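Long-range contact in uncharacterized protein DUF305 (Deinococcus radiodurans R1, PDB 3BT5), which is of unknown function but folds into a compact, mainly helical bundle without strands, its DUF305 family being grouped with the ferritin-like proteins: residues G85-E91 with L110-H114. Sequence-based numbering, arbitrary orientation.
Sequences GMASEAE and LMIRH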
loop_
_atom_site.group_PDB
_atom_site.type_symbol
_atom_site.label_atom_id
_atom_site.label_comp_id
_atom_site.label_asym_id
_atom_site.label_seq_id
_atom_site.Cartn_x
_atom_site.Cartn_y
_atom_site.Cartn_z
ATOM N N GLY A 85 -4.925 -8.258 0.193
ATOM C CA GLY A 85 -3.678 -8.303 -0.576
ATOM C C GLY A 85 -2.447 -7.943 0.227
ATOM O O GLY A 85 -1.349 -7.881 -0.358
ATOM N N MET A 86 -2.613 -7.690 1.537
ATOM C CA MET A 86 -1.447 -7.431 2.387
ATOM C C MET A 86 -0.576 -8.679 2.537
ATOM O O MET A 86 -1.069 -9.799 2.446
ATOM C CB MET A 86 -1.869 -6.903 3.741
ATOM C CG MET A 86 -2.598 -5.572 3.596
ATOM S SD MET A 86 -3.284 -4.908 5.111
ATOM C CE MET A 86 -1.783 -4.446 5.924
ATOM N N ALA A 87 0.729 -8.482 2.719
ATOM C CA ALA A 87 1.647 -9.586 2.928
ATOM C C ALA A 87 1.480 -10.152 4.330
ATOM O O ALA A 87 1.217 -9.402 5.284
ATOM C CB ALA A 87 3.084 -9.084 2.734
ATOM N N SER A 88 1.664 -11.474 4.474
ATOM C CA SER A 88 1.591 -12.043 5.799
ATOM C C SER A 88 2.862 -11.687 6.584
ATOM O O SER A 88 3.894 -11.262 6.042
ATOM C CB SER A 88 1.438 -13.554 5.704
ATOM O OG SER A 88 2.659 -14.102 5.231
ATOM N N GLU A 89 2.796 -11.944 7.876
ATOM C CA GLU A 89 3.947 -11.842 8.731
ATOM C C GLU A 89 5.178 -12.584 8.158
ATOM O O GLU A 89 6.295 -12.038 8.084
ATOM C CB GLU A 89 3.523 -12.386 10.109
ATOM C CG GLU A 89 4.542 -12.342 11.193
ATOM C CD GLU A 89 3.900 -12.598 12.567
ATOM O OE1 GLU A 89 3.680 -11.634 13.327
ATOM O OE2 GLU A 89 3.563 -13.757 12.851
ATOM N N ALA A 90 4.973 -13.837 7.765
ATOM C CA ALA A 90 6.035 -14.633 7.164
ATOM C C ALA A 90 6.537 -14.021 5.859
ATOM O O ALA A 90 7.768 -13.978 5.610
ATOM C CB ALA A 90 5.575 -16.046 6.929
ATOM N N GLU A 91 5.613 -13.557 5.018
ATOM C CA GLU A 91 6.024 -13.015 3.722
ATOM C C GLU A 91 6.884 -11.780 3.901
ATOM O O GLU A 91 7.870 -11.577 3.176
ATOM C CB GLU A 91 4.786 -12.717 2.866
ATOM C CG GLU A 91 4.158 -13.988 2.303
ATOM C CD GLU A 91 2.838 -13.748 1.613
ATOM O OE1 GLU A 91 2.097 -12.828 2.016
ATOM O OE2 GLU A 91 2.514 -14.510 0.677
ATOM N N LEU A 110 4.925 -9.238 -3.942
ATOM C CA LEU A 110 4.115 -8.856 -2.804
ATOM C C LEU A 110 3.568 -7.462 -2.978
ATOM O O LEU A 110 2.413 -7.213 -2.644
ATOM C CB LEU A 110 4.930 -8.930 -1.497
ATOM C CG LEU A 110 5.355 -10.349 -1.074
ATOM C CD1 LEU A 110 6.307 -10.245 0.100
ATOM C CD2 LEU A 110 4.114 -11.204 -0.708
ATOM N N MET A 111 4.382 -6.538 -3.482
ATOM C CA MET A 111 3.880 -5.175 -3.623
ATOM C C MET A 111 2.835 -5.084 -4.732
ATOM O O MET A 111 1.879 -4.324 -4.609
ATOM C CB MET A 111 5.025 -4.192 -3.875
ATOM C CG MET A 111 4.588 -2.725 -3.778
ATOM S SD MET A 111 4.309 -2.141 -2.067
ATOM C CE MET A 111 6.011 -2.002 -1.521
ATOM N N ILE A 112 2.997 -5.855 -5.805
ATOM C CA ILE A 112 1.944 -5.894 -6.815
ATOM C C ILE A 112 0.621 -6.389 -6.234
ATOM O O ILE A 112 -0.419 -5.775 -6.457
ATOM C CB ILE A 112 2.353 -6.752 -8.049
ATOM C CG1 ILE A 112 3.455 -6.043 -8.849
ATOM C CG2 ILE A 112 1.120 -7.089 -8.918
ATOM C CD1 ILE A 112 4.204 -7.008 -9.803
ATOM N N ARG A 113 0.652 -7.486 -5.478
ATOM C CA ARG A 113 -0.590 -8.022 -4.936
ATOM C C ARG A 113 -1.202 -7.031 -3.946
ATOM O O ARG A 113 -2.430 -6.833 -3.906
ATOM C CB ARG A 113 -0.330 -9.392 -4.285
ATOM C CG ARG A 113 -1.604 -10.159 -3.899
ATOM C CD ARG A 113 -1.265 -11.430 -3.125
ATOM N NE ARG A 113 -0.594 -11.112 -1.872
ATOM C CZ ARG A 113 0.158 -11.943 -1.154
ATOM N NH1 ARG A 113 0.428 -13.181 -1.556
ATOM N NH2 ARG A 113 0.666 -11.523 -0.044
ATOM N N HIS A 114 -0.342 -6.409 -3.158
ATOM C CA HIS A 114 -0.736 -5.377 -2.223
ATOM C C HIS A 114 -1.476 -4.243 -2.944
ATOM O O HIS A 114 -2.586 -3.835 -2.545
ATOM C CB HIS A 114 0.531 -4.897 -1.526
ATOM C CG HIS A 114 0.392 -3.654 -0.731
ATOM N ND1 HIS A 114 0.381 -2.405 -1.308
ATOM C CD2 HIS A 114 0.283 -3.461 0.612
ATOM C CE1 HIS A 114 0.268 -1.491 -0.360
ATOM N NE2 HIS A 114 0.211 -2.107 0.814
HETATM O O HOH W 1 1.197 -8.905 -0.659
#
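Glu-91 reaches across to Leu-110 and Arg-113 with a side chain that changes character along its length. Its CB meets both methyls of Leu-110, 3.9 Å from Leu-110 CD2, CG packs on CD2, and Glu-91 CD comes to 3.7 Å from Leu-110 CD2; a leucine suits this place because its branched end packs against the aliphatic stem. With CG anti to the carbonyl carbon (chi1 -75°) and the chain extended beyond it, the carboxylate arrives at the guanidinium edge of Arg-113. Glu-91 OE1 accepts from Arg-113 NH2 at 2.8 Å on its syn side, though tilted 34° out of the carboxylate plane, while Glu-91 OE2 receives a weak bond from Arg-113 NH1 at 3.3 Å; the carboxylate and guanidinium planes lie 29° apart. On its anti side OE1 also accepts from Ser-88 N, and Ser-88 OG accepts from Glu-91 N at 3.0 Å: a capping box that starts helix 89-97. Replacing Glu-91 by an alanine is likely to leave the Arg-113 guanidinium without this countercharge and Ser-88 N without its acceptor. Gly-85, in a Schellman motif, suits its positive phi because a CB would clash with Arg-113 O and jam against the preceding carbonyl. A water donates to Gly-85 O and Leu-110 O and weakly accepts from Arg-113 NH2. The contact joins the link between helices 78-83 and 89-97 to helix 100-122, while Met-86 and His-114 pack against helix 11-37.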